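Local coordinates for lipocalin allergen (Canis lupus familiaris, PDB 4ODD), which is a secreted dog allergen of the lipocalin family and, like its relatives, probably binds small molecules inside a beta-barrel, at residues N42-F54 with N65-I77. Residues are numbered along the deposited sequence; the frame is centred on the assembly and turned at random.
Sequences NVDIPRLKMLFNF and NSVGASIGRDNLI
Asn65 lays its CB over one face of the Phe54 ring, 3.6 Å from the ring centroid and 18° off the normal, a CH-pi contact. A chi1 of 63° puts Phe54 CG between the backbone N and the carbonyl carbon, with the ring beneath Asn65 CB and nearly parallel to the Asn65 amide; Val67 CG2 meets it obliquely, and Tyr81 packs against it edge-to-face. The Phe52 ring is met at its edge, close to its plane: Ala69 CB lies 4.0 Å from Phe52 CE2, with Ile77 CG2 and Val67 O near the same rim, while Phe87 makes an edge-to-face pair with it. Both rings belong to an antiparallel hairpin of the lipocalin barrel, strands 49-57 and 62-71.

Backbone bonds come in pairs at Phe54-Asn65, Phe52-Val67 and Met50-Ala69; Phe52 N to Val67 O is 2.9 Å. Beyond them Ile71 N reaches O of Leu48, which with Lys49 faces Asp44 in a G1 beta bulge.

Met50, Asn65, Val67 and Ala69 point to the same sheet face as the two phenylalanines. There the Met50 chain runs extended to SD, which meets Ile77 CG1 at 3.7 Å, the two side chains crossing at about a right angle. Ile71 CD1 touches both Met50 CG and Val43 CG1, with Leu8 of helix 6-10 against Ile71 and Ile77.

Lys49, Leu51, Asn53, Ser66 and Ser70 line the other face. Asn53 extends with CG anti to the backbone N (chi1 177°), and its ND2, also hydrogen-bonded to Glu64 OE2, donates to Ser66 OG at 3.1 Å, the oxygen tilted from the amide plane.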
loop_
_atom_site.group_PDB
_atom_site.type_symbol
_atom_site.label_atom_id
_atom_site.label_comp_id
_atom_site.label_asym_id
_atom_site.label_seq_id
_atom_site.Cartn_x
_atom_site.Cartn_y
_atom_site.Cartn_z
ATOM N N ASN A 42 9.078 -3.712 -7.160
ATOM C CA ASN A 42 9.947 -4.638 -7.877
ATOM C C ASN A 42 9.722 -6.046 -7.391
ATOM O O ASN A 42 9.884 -6.322 -6.208
ATOM C CB ASN A 42 11.411 -4.279 -7.658
ATOM C CG ASN A 42 11.672 -2.817 -7.832
ATOM O OD1 ASN A 42 11.302 -2.002 -6.981
ATOM N ND2 ASN A 42 12.315 -2.462 -8.936
ATOM N N VAL A 43 9.344 -6.931 -8.302
ATOM C CA VAL A 43 9.246 -8.357 -8.005
ATOM C C VAL A 43 10.472 -9.146 -8.498
ATOM O O VAL A 43 10.758 -9.172 -9.692
ATOM C CB VAL A 43 7.986 -8.951 -8.660
ATOM C CG1 VAL A 43 7.739 -10.371 -8.174
ATOM C CG2 VAL A 43 6.775 -8.065 -8.367
ATOM N N ASP A 44 11.196 -9.783 -7.581
ATOM C CA ASP A 44 12.316 -10.655 -7.948
ATOM C C ASP A 44 11.836 -12.101 -7.855
ATOM O O ASP A 44 12.083 -12.802 -6.865
ATOM C CB ASP A 44 13.523 -10.404 -7.039
ATOM C CG ASP A 44 14.754 -11.206 -7.445
ATOM O OD1 ASP A 44 14.636 -12.134 -8.280
ATOM O OD2 ASP A 44 15.847 -10.922 -6.905
ATOM N N ILE A 45 11.152 -12.501 -8.928
ATOM C CA ILE A 45 10.354 -13.727 -9.015
ATOM C C ILE A 45 11.099 -15.026 -8.740
ATOM O O ILE A 45 10.535 -15.939 -8.152
ATOM C CB ILE A 45 9.665 -13.843 -10.390
ATOM C CG1 ILE A 45 8.844 -12.576 -10.677
ATOM C CG2 ILE A 45 8.808 -15.106 -10.449
ATOM C CD1 ILE A 45 8.472 -12.363 -12.151
ATOM N N PRO A 46 12.350 -15.132 -9.195
ATOM C CA PRO A 46 13.177 -16.275 -8.782
ATOM C C PRO A 46 13.483 -16.286 -7.281
ATOM O O PRO A 46 13.196 -17.272 -6.610
ATOM C CB PRO A 46 14.470 -16.078 -9.584
ATOM C CG PRO A 46 14.411 -14.656 -10.103
ATOM C CD PRO A 46 12.965 -14.381 -10.299
ATOM N N ARG A 47 14.058 -15.200 -6.771
ATOM C CA ARG A 47 14.431 -15.081 -5.359
ATOM C C ARG A 47 13.236 -14.971 -4.373
ATOM O O ARG A 47 13.434 -14.829 -3.152
ATOM C CB ARG A 47 15.349 -13.863 -5.182
ATOM C CG ARG A 47 16.809 -14.087 -5.527
ATOM C CD ARG A 47 17.539 -14.843 -4.414
ATOM N NE ARG A 47 17.342 -14.285 -3.070
ATOM C CZ ARG A 47 17.873 -13.143 -2.629
ATOM N NH1 ARG A 47 18.623 -12.393 -3.431
ATOM N NH2 ARG A 47 17.641 -12.738 -1.382
ATOM N N LEU A 48 12.011 -15.015 -4.907
ATOM C CA LEU A 48 10.786 -14.765 -4.130
ATOM C C LEU A 48 10.834 -13.543 -3.208
ATOM O O LEU A 48 10.407 -13.617 -2.051
ATOM C CB LEU A 48 10.411 -16.010 -3.333
ATOM C CG LEU A 48 10.096 -17.172 -4.264
ATOM C CD1 LEU A 48 9.829 -18.406 -3.465
ATOM C CD2 LEU A 48 8.904 -16.853 -5.146
ATOM N N LYS A 49 11.349 -12.429 -3.725
ATOM C CA LYS A 49 11.487 -11.187 -2.960
ATOM C C LYS A 49 10.746 -10.034 -3.643
ATOM O O LYS A 49 10.600 -10.029 -4.861
ATOM C CB LYS A 49 12.972 -10.831 -2.788
ATOM C CG LYS A 49 13.777 -11.825 -1.935
ATOM C CD LYS A 49 13.686 -11.470 -0.451
ATOM C CE LYS A 49 13.697 -12.713 0.437
ATOM N NZ LYS A 49 13.277 -12.379 1.838
ATOM N N MET A 50 10.264 -9.074 -2.861
ATOM C CA MET A 50 9.660 -7.866 -3.418
ATOM C C MET A 50 10.322 -6.652 -2.828
ATOM O O MET A 50 10.760 -6.675 -1.676
ATOM C CB MET A 50 8.165 -7.799 -3.134
ATOM C CG MET A 50 7.308 -8.355 -4.234
ATOM S SD MET A 50 5.564 -8.341 -3.790
ATOM C CE MET A 50 5.117 -6.646 -4.184
ATOM N N LEU A 51 10.390 -5.586 -3.616
ATOM C CA LEU A 51 10.878 -4.317 -3.104
ATOM C C LEU A 51 9.814 -3.224 -3.290
ATOM O O LEU A 51 9.362 -2.975 -4.403
ATOM C CB LEU A 51 12.197 -3.929 -3.789
ATOM C CG LEU A 51 12.894 -2.723 -3.145
ATOM C CD1 LEU A 51 13.638 -3.152 -1.883
ATOM C CD2 LEU A 51 13.825 -2.011 -4.107
ATOM N N PHE A 52 9.404 -2.592 -2.200
ATOM C CA PHE A 52 8.486 -1.458 -2.278
ATOM C C PHE A 52 9.263 -0.172 -2.127
ATOM O O PHE A 52 9.990 0.019 -1.144
ATOM C CB PHE A 52 7.411 -1.532 -1.190
ATOM C CG PHE A 52 6.584 -2.773 -1.258
ATOM C CD1 PHE A 52 5.370 -2.774 -1.908
ATOM C CD2 PHE A 52 7.046 -3.964 -0.699
ATOM C CE1 PHE A 52 4.621 -3.938 -1.978
ATOM C CE2 PHE A 52 6.300 -5.126 -0.771
ATOM C CZ PHE A 52 5.090 -5.110 -1.407
ATOM N N ASN A 53 9.119 0.704 -3.110
ATOM C CA ASN A 53 9.781 1.987 -3.069
ATOM C C ASN A 53 8.734 3.091 -2.929
ATOM O O ASN A 53 7.773 3.159 -3.718
ATOM C CB ASN A 53 10.629 2.163 -4.318
ATOM C CG ASN A 53 11.284 3.516 -4.382
ATOM O OD1 ASN A 53 10.924 4.367 -5.216
ATOM N ND2 ASN A 53 12.251 3.740 -3.489
ATOM N N PHE A 54 8.901 3.943 -1.918
ATOM C CA PHE A 54 7.875 4.934 -1.614
ATOM C C PHE A 54 8.381 6.027 -0.698
ATOM O O PHE A 54 9.432 5.895 -0.083
ATOM C CB PHE A 54 6.679 4.252 -0.966
ATOM C CG PHE A 54 6.999 3.605 0.353
ATOM C CD1 PHE A 54 6.912 4.324 1.542
ATOM C CD2 PHE A 54 7.368 2.268 0.411
ATOM C CE1 PHE A 54 7.194 3.712 2.767
ATOM C CE2 PHE A 54 7.660 1.658 1.619
ATOM C CZ PHE A 54 7.572 2.367 2.794
ATOM N N ASN A 65 11.861 5.409 0.936
ATOM C CA ASN A 65 11.979 4.071 1.509
ATOM C C ASN A 65 12.116 3.029 0.425
ATOM O O ASN A 65 11.550 3.169 -0.665
ATOM C CB ASN A 65 10.769 3.714 2.383
ATOM C CG ASN A 65 10.662 4.586 3.640
ATOM O OD1 ASN A 65 10.102 5.675 3.605
ATOM N ND2 ASN A 65 11.181 4.087 4.760
ATOM N N SER A 66 12.880 1.990 0.740
ATOM C CA SER A 66 12.987 0.817 -0.121
ATOM C C SER A 66 12.933 -0.437 0.749
ATOM O O SER A 66 13.935 -0.860 1.333
ATOM C CB SER A 66 14.264 0.854 -0.981
ATOM O OG SER A 66 14.035 1.598 -2.160
ATOM N N VAL A 67 11.746 -1.016 0.843
ATOM C CA VAL A 67 11.517 -2.070 1.806
ATOM C C VAL A 67 11.471 -3.441 1.150
ATOM O O VAL A 67 10.733 -3.661 0.183
ATOM C CB VAL A 67 10.238 -1.822 2.615
ATOM C CG1 VAL A 67 9.917 -3.029 3.494
ATOM C CG2 VAL A 67 10.389 -0.551 3.460
ATOM N N GLY A 68 12.279 -4.358 1.683
ATOM C CA GLY A 68 12.341 -5.721 1.190
ATOM C C GLY A 68 11.302 -6.600 1.855
ATOM O O GLY A 68 10.947 -6.412 3.029
ATOM N N ALA A 69 10.806 -7.570 1.099
ATOM C CA ALA A 69 9.768 -8.453 1.595
ATOM C C ALA A 69 9.936 -9.765 0.904
ATOM O O ALA A 69 10.508 -9.824 -0.179
ATOM C CB ALA A 69 8.396 -7.884 1.294
ATOM N N SER A 70 9.442 -10.830 1.513
ATOM C CA SER A 70 9.514 -12.130 0.854
ATOM C C SER A 70 8.122 -12.561 0.438
ATOM O O SER A 70 7.140 -12.253 1.111
ATOM C CB SER A 70 10.174 -13.172 1.760
ATOM O OG SER A 70 9.607 -13.112 3.053
ATOM N N ILE A 71 8.019 -13.244 -0.692
ATOM C CA ILE A 71 6.747 -13.848 -1.062
ATOM C C ILE A 71 6.711 -15.271 -0.538
ATOM O O ILE A 71 7.533 -16.110 -0.916
ATOM C CB ILE A 71 6.534 -13.877 -2.570
ATOM C CG1 ILE A 71 6.827 -12.497 -3.180
ATOM C CG2 ILE A 71 5.126 -14.371 -2.875
ATOM C CD1 ILE A 71 6.847 -12.490 -4.699
ATOM N N GLY A 72 5.771 -15.534 0.358
ATOM C CA GLY A 72 5.650 -16.849 0.953
ATOM C C GLY A 72 4.668 -17.714 0.196
ATOM O O GLY A 72 4.385 -17.474 -0.979
ATOM N N ARG A 73 4.149 -18.725 0.884
ATOM C CA ARG A 73 3.178 -19.631 0.297
ATOM C C ARG A 73 1.806 -18.971 0.246
ATOM O O ARG A 73 1.448 -18.173 1.119
ATOM C CB ARG A 73 3.117 -20.950 1.080
ATOM C CG ARG A 73 2.637 -20.814 2.525
ATOM C CD ARG A 73 2.498 -22.177 3.208
ATOM N NE ARG A 73 1.381 -22.962 2.686
ATOM C CZ ARG A 73 0.116 -22.807 3.069
ATOM N NH1 ARG A 73 -0.196 -21.887 3.974
ATOM N NH2 ARG A 73 -0.839 -23.568 2.546
ATOM N N ASP A 74 1.047 -19.318 -0.787
ATOM C CA ASP A 74 -0.266 -18.732 -1.015
ATOM C C ASP A 74 -0.150 -17.219 -1.147
ATOM O O ASP A 74 -1.110 -16.486 -0.904
ATOM C CB ASP A 74 -1.244 -19.118 0.095
ATOM C CG ASP A 74 -1.413 -20.620 0.219
ATOM O OD1 ASP A 74 -1.265 -21.331 -0.800
ATOM O OD2 ASP A 74 -1.688 -21.088 1.340
ATOM N N ASN A 75 1.049 -16.767 -1.518
ATOM C CA ASN A 75 1.266 -15.392 -1.958
ATOM C C ASN A 75 1.146 -14.319 -0.881
ATOM O O ASN A 75 0.715 -13.200 -1.154
ATOM C CB ASN A 75 0.301 -15.061 -3.091
ATOM C CG ASN A 75 0.338 -16.083 -4.199
ATOM O OD1 ASN A 75 0.399 -17.294 -3.954
ATOM N ND2 ASN A 75 0.309 -15.601 -5.435
ATOM N N LEU A 76 1.513 -14.657 0.344
ATOM C CA LEU A 76 1.485 -13.673 1.401
ATOM C C LEU A 76 2.835 -12.980 1.446
ATOM O O LEU A 76 3.872 -13.645 1.585
ATOM C CB LEU A 76 1.176 -14.317 2.746
ATOM C CG LEU A 76 1.162 -13.344 3.927
ATOM C CD1 LEU A 76 0.070 -12.228 3.795
ATOM C CD2 LEU A 76 0.995 -14.119 5.212
ATOM N N ILE A 77 2.827 -11.651 1.306
ATOM C CA ILE A 77 4.074 -10.911 1.299
ATOM C C ILE A 77 4.344 -10.392 2.688
ATOM O O ILE A 77 3.491 -9.739 3.292
ATOM C CB ILE A 77 4.067 -9.757 0.298
ATOM C CG1 ILE A 77 3.862 -10.281 -1.123
ATOM C CG2 ILE A 77 5.389 -9.043 0.338
ATOM C CD1 ILE A 77 2.551 -9.841 -1.760
#